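Long-range contacts in O-succinylhomoserine sulfhydrylase (Mycobacterium tuberculosis, PDB 3NDN), which probably catalyses the formation of L-homocysteine from O-succinyl-L-homoserine and hydrogen sulfide, a step of methionine biosynthesis, with pyridoxal 5'-phosphate as cofactor: residues Val85-Leu90 against Leu270-Glu275; Ala344-Leu348 against Val367-Thr372. All coordinates share one frame; numbering follows the deposited sequence.

Overall arrangement
Contact 1 comes first along the chain and closes before contact 2 opens. It packs helix 81-94 against helix 264-273, alongside strand 98-102 at one margin of the seven-stranded sheet at the core of the large, cofactor-binding domain of this fold-type I pyridoxal phosphate enzyme. Contact 2 belongs to the smaller C-terminal domain, where helix 340-350 covers strand 366-368 of the five-stranded sheet. The two share no helix or strand. The centres of contact 1 and contact 2 lie about 35 Å apart, on opposite sides of the chain's centre, and the nearest atoms of contact 1 and contact 2 are about 21 Å apart. Each lies within its own domain, and each has another copy of the homotetramer beside it: the second subunit at contact 1, the third at contact 2.

Contact 1: residues Val85-Leu90 against Leu270-Glu275; sequences VFEERL and LLKGLE
Arg89 supplies the polar half of this contact, reaching from one helix across to Leu271 and Glu275 with a single nitrogen. Its NH2 lies 3.1 Å from Leu271 O, standing above the carbonyl plane, in a bent hydrogen bond (142° at the hydrogen). The same NH2 makes a salt bridge to Glu275 OE2 at 3.2 Å, meeting the anti lone pair with the guanidinium and carboxylate planes 49° apart. A bend at chi3 (-67°) turns the otherwise extended arginine chain toward these acceptors. On its syn side OE2 also takes Lys272 NZ at 3.0 Å, tilted out of the carboxylate plane, and Lys364 of the second subunit is its third cation. Gln232 of that subunit bonds to the other oxygen, OE1, while Glu46 extends the network by pairing with Arg89 NH1 and Lys272 NZ.

The apolar half centres on Leu274. Its CD1 sits 3.8 Å from Arg89 CG, the two side chains sliding past each other in opposite directions, and 4.0 Å from Phe86 CD1. Phe86 also places CE1 3.7 Å from Leu270 CB, and Val85 CG1 meets Leu271 CD2 at 4.0 Å.

In the large, pyridoxal phosphate-binding domain, helices 81-94 and 264-273 thus pack through a buried leucine-rich seam, with Ala101 of strand 98-102 and the loop residue Met262 against Phe86, and Ile93 further along helix 81-94 against Leu274.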
# COMPACT_ATOMS: atom_id res chain seq x y z
N VAL A 85 -9.38 14.29 -4.21
CA VAL A 85 -8.38 14.66 -5.21
C VAL A 85 -8.62 13.87 -6.52
O VAL A 85 -8.57 14.45 -7.60
CB VAL A 85 -6.91 14.44 -4.68
CG1 VAL A 85 -5.87 14.72 -5.78
CG2 VAL A 85 -6.62 15.32 -3.43
N PHE A 86 -8.94 12.57 -6.41
CA PHE A 86 -9.26 11.75 -7.61
C PHE A 86 -10.52 12.31 -8.34
O PHE A 86 -10.51 12.45 -9.58
CB PHE A 86 -9.51 10.25 -7.26
CG PHE A 86 -10.18 9.47 -8.37
CD1 PHE A 86 -9.48 9.16 -9.53
CD2 PHE A 86 -11.53 9.08 -8.25
CE1 PHE A 86 -10.11 8.46 -10.57
CE2 PHE A 86 -12.15 8.39 -9.28
CZ PHE A 86 -11.45 8.08 -10.44
N GLU A 87 -11.57 12.58 -7.56
CA GLU A 87 -12.86 13.11 -8.08
C GLU A 87 -12.65 14.43 -8.83
O GLU A 87 -13.17 14.62 -9.94
CB GLU A 87 -13.88 13.32 -6.95
CG GLU A 87 -14.53 12.04 -6.37
CD GLU A 87 -15.30 12.27 -5.06
OE1 GLU A 87 -15.09 13.33 -4.40
OE2 GLU A 87 -16.14 11.39 -4.67
N GLU A 88 -11.88 15.34 -8.22
CA GLU A 88 -11.69 16.67 -8.83
C GLU A 88 -10.78 16.66 -10.05
O GLU A 88 -11.02 17.38 -11.03
CB GLU A 88 -11.24 17.69 -7.78
CG GLU A 88 -10.99 19.10 -8.33
CD GLU A 88 -12.26 19.92 -8.54
OE1 GLU A 88 -13.39 19.39 -8.32
OE2 GLU A 88 -12.12 21.12 -8.91
N ARG A 89 -9.71 15.85 -10.01
CA ARG A 89 -8.84 15.69 -11.18
C ARG A 89 -9.60 15.15 -12.40
O ARG A 89 -9.46 15.69 -13.51
CB ARG A 89 -7.59 14.82 -10.83
CG ARG A 89 -6.54 14.71 -11.95
CD ARG A 89 -5.19 14.13 -11.41
NE ARG A 89 -4.55 15.07 -10.48
CZ ARG A 89 -3.38 14.86 -9.87
NH1 ARG A 89 -2.89 15.79 -9.05
NH2 ARG A 89 -2.69 13.73 -10.06
N LEU A 90 -10.42 14.11 -12.21
CA LEU A 90 -11.22 13.57 -13.32
C LEU A 90 -12.28 14.59 -13.80
O LEU A 90 -12.51 14.72 -14.99
CB LEU A 90 -11.90 12.22 -12.92
CG LEU A 90 -12.74 11.47 -13.97
CD1 LEU A 90 -11.98 11.17 -15.28
CD2 LEU A 90 -13.40 10.17 -13.39
N LEU A 270 -5.38 5.44 -8.73
CA LEU A 270 -6.08 6.00 -9.87
C LEU A 270 -5.73 7.47 -10.18
O LEU A 270 -5.60 7.81 -11.34
CB LEU A 270 -7.60 5.81 -9.73
CG LEU A 270 -8.07 4.35 -9.64
CD1 LEU A 270 -9.59 4.25 -9.44
CD2 LEU A 270 -7.65 3.53 -10.87
N LEU A 271 -5.60 8.32 -9.16
CA LEU A 271 -5.24 9.73 -9.38
C LEU A 271 -3.82 9.90 -9.95
O LEU A 271 -3.55 10.84 -10.72
CB LEU A 271 -5.43 10.57 -8.07
CG LEU A 271 -4.48 10.43 -6.87
CD1 LEU A 271 -3.20 11.36 -7.03
CD2 LEU A 271 -5.17 10.75 -5.53
N LYS A 272 -2.91 8.98 -9.59
CA LYS A 272 -1.57 9.01 -10.14
C LYS A 272 -1.64 8.43 -11.57
O LYS A 272 -0.90 8.87 -12.44
CB LYS A 272 -0.59 8.20 -9.26
CG LYS A 272 -0.38 8.76 -7.82
CD LYS A 272 0.15 10.22 -7.81
CE LYS A 272 1.64 10.30 -8.06
NZ LYS A 272 2.15 11.72 -8.07
N GLY A 273 -2.55 7.50 -11.82
CA GLY A 273 -2.76 7.00 -13.22
C GLY A 273 -3.24 8.11 -14.17
O GLY A 273 -2.92 8.12 -15.37
N LEU A 274 -4.00 9.06 -13.63
CA LEU A 274 -4.56 10.15 -14.45
C LEU A 274 -3.45 11.09 -14.98
O LEU A 274 -3.62 11.75 -16.01
CB LEU A 274 -5.62 10.92 -13.67
CG LEU A 274 -7.01 10.27 -13.48
CD1 LEU A 274 -7.83 11.16 -12.54
CD2 LEU A 274 -7.74 10.05 -14.82
N GLU A 275 -2.30 11.11 -14.31
CA GLU A 275 -1.16 11.96 -14.75
C GLU A 275 -0.58 11.54 -16.11
O GLU A 275 -0.12 12.39 -16.88
CB GLU A 275 -0.04 11.96 -13.72
CG GLU A 275 -0.45 12.56 -12.35
CD GLU A 275 0.67 12.60 -11.32
OE1 GLU A 275 1.86 12.34 -11.67
OE2 GLU A 275 0.37 12.94 -10.15

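Contact 2: residues Ala344-Leu348 against Val367-Thr372; sequences AFEVL and VTHPAT
Thr372 OG1 and His369 ND1, both beside the Phe345 ring, are joined by the shortest polar bond here, 2.8 Å long and almost straight at 175°. Either atom could be the donor. On the other side of the imidazole, NE2 bonds to Asp390 O, so both ring nitrogens are engaged and the ring's rotation is fixed. The bond also ties the start of the 369-372 turn to its end, alongside the backbone bond from Thr372 N to His369 O.

With CG anti to the backbone N (chi1 -179°), His369 swings its imidazole out toward the helix and offers it a face. Phe345 comes in edge-on: its CE1 stands over that face, 3.8 Å from His369 ND1, and the rings form a T-shaped stack with centroids 5.5 Å apart and planes at 88°. Ala371 N lies over the opposite face, offset toward the rim. The phenyl edge that carries CE1 also comes within 4.1 Å of Thr372 OG1. Just before Phe345 in the helix, Ala344 CB approaches His369 CD2 obliquely at 3.8 Å, on the same side of the imidazole as Phe345.

One turn on from Ala344, Leu348 completes the contact with its two methyl branches divided between neighbours. CD1 packs 3.9 Å from Val367 CG2, while CD2 lies 4.1 Å from His369 N and close to His369 CB, at about a right angle to the histidine side chain.

In the smaller C-terminal domain, helix 340-350 therefore lies over the end of strand 366-368 and the turn that follows it. Val393 of adjacent strand 392-396 touches both Leu348 and Val367 from within the five-stranded sheet, Asp355 and Ser357 bond to the backbone of Val367, and Ala59 of the third subunit packs on Phe345 and Leu348, bringing the contact up to a subunit interface.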
# COMPACT_ATOMS: atom_id res chain seq x y z
N ALA A 344 -9.89 -20.34 -34.97
CA ALA A 344 -9.72 -19.29 -33.95
C ALA A 344 -8.89 -19.75 -32.74
O ALA A 344 -7.98 -19.04 -32.32
CB ALA A 344 -11.08 -18.74 -33.50
N PHE A 345 -9.21 -20.92 -32.20
CA PHE A 345 -8.45 -21.48 -31.07
C PHE A 345 -6.97 -21.70 -31.43
O PHE A 345 -6.09 -21.47 -30.60
CB PHE A 345 -9.07 -22.81 -30.60
CG PHE A 345 -10.20 -22.64 -29.61
CD1 PHE A 345 -11.00 -21.49 -29.61
CD2 PHE A 345 -10.49 -23.65 -28.69
CE1 PHE A 345 -12.06 -21.35 -28.71
CE2 PHE A 345 -11.54 -23.52 -27.78
CZ PHE A 345 -12.33 -22.36 -27.79
N GLU A 346 -6.71 -22.13 -32.65
CA GLU A 346 -5.35 -22.36 -33.14
C GLU A 346 -4.51 -21.07 -33.12
O GLU A 346 -3.33 -21.09 -32.74
CB GLU A 346 -5.39 -22.95 -34.56
CG GLU A 346 -4.03 -23.43 -35.06
CD GLU A 346 -4.04 -23.91 -36.52
OE1 GLU A 346 -4.90 -23.46 -37.32
OE2 GLU A 346 -3.15 -24.73 -36.86
N VAL A 347 -5.13 -19.97 -33.52
CA VAL A 347 -4.47 -18.66 -33.59
C VAL A 347 -4.14 -18.13 -32.19
O VAL A 347 -3.01 -17.68 -31.92
CB VAL A 347 -5.34 -17.63 -34.38
CG1 VAL A 347 -4.75 -16.22 -34.33
CG2 VAL A 347 -5.52 -18.07 -35.85
N LEU A 348 -5.11 -18.20 -31.28
CA LEU A 348 -4.87 -17.76 -29.90
C LEU A 348 -3.75 -18.57 -29.24
O LEU A 348 -2.90 -18.01 -28.55
CB LEU A 348 -6.14 -17.83 -29.06
CG LEU A 348 -6.99 -16.55 -28.94
CD1 LEU A 348 -7.49 -16.06 -30.29
CD2 LEU A 348 -8.16 -16.84 -28.02
N VAL A 367 -5.60 -10.79 -25.82
CA VAL A 367 -6.46 -11.35 -26.88
C VAL A 367 -7.58 -12.25 -26.30
O VAL A 367 -7.35 -12.99 -25.34
CB VAL A 367 -5.62 -12.11 -27.98
CG1 VAL A 367 -4.91 -13.36 -27.42
CG2 VAL A 367 -6.49 -12.49 -29.17
N THR A 368 -8.78 -12.14 -26.87
CA THR A 368 -9.90 -12.99 -26.43
C THR A 368 -10.81 -13.48 -27.60
O THR A 368 -10.85 -12.86 -28.67
CB THR A 368 -10.72 -12.30 -25.30
OG1 THR A 368 -11.51 -13.28 -24.61
CG2 THR A 368 -11.65 -11.21 -25.86
N HIS A 369 -11.54 -14.58 -27.37
CA HIS A 369 -12.51 -15.13 -28.33
C HIS A 369 -13.92 -14.87 -27.78
O HIS A 369 -14.38 -15.60 -26.90
CB HIS A 369 -12.28 -16.64 -28.50
CG HIS A 369 -13.20 -17.32 -29.47
ND1 HIS A 369 -14.19 -18.20 -29.08
CD2 HIS A 369 -13.26 -17.27 -30.82
CE1 HIS A 369 -14.83 -18.64 -30.15
NE2 HIS A 369 -14.28 -18.10 -31.22
N PRO A 370 -14.61 -13.83 -28.31
CA PRO A 370 -15.87 -13.40 -27.70
C PRO A 370 -16.99 -14.45 -27.65
O PRO A 370 -17.73 -14.49 -26.66
CB PRO A 370 -16.29 -12.20 -28.54
CG PRO A 370 -14.97 -11.65 -29.07
CD PRO A 370 -14.15 -12.88 -29.34
N ALA A 371 -17.12 -15.29 -28.68
CA ALA A 371 -18.21 -16.28 -28.76
C ALA A 371 -18.20 -17.31 -27.61
O ALA A 371 -19.25 -17.88 -27.29
CB ALA A 371 -18.22 -16.98 -30.13
N THR A 372 -17.04 -17.53 -27.00
CA THR A 372 -16.94 -18.46 -25.87
C THR A 372 -16.61 -17.78 -24.52
O THR A 372 -16.52 -18.45 -23.49
CB THR A 372 -15.92 -19.60 -26.15
OG1 THR A 372 -14.63 -19.04 -26.46
CG2 THR A 372 -16.39 -20.48 -27.33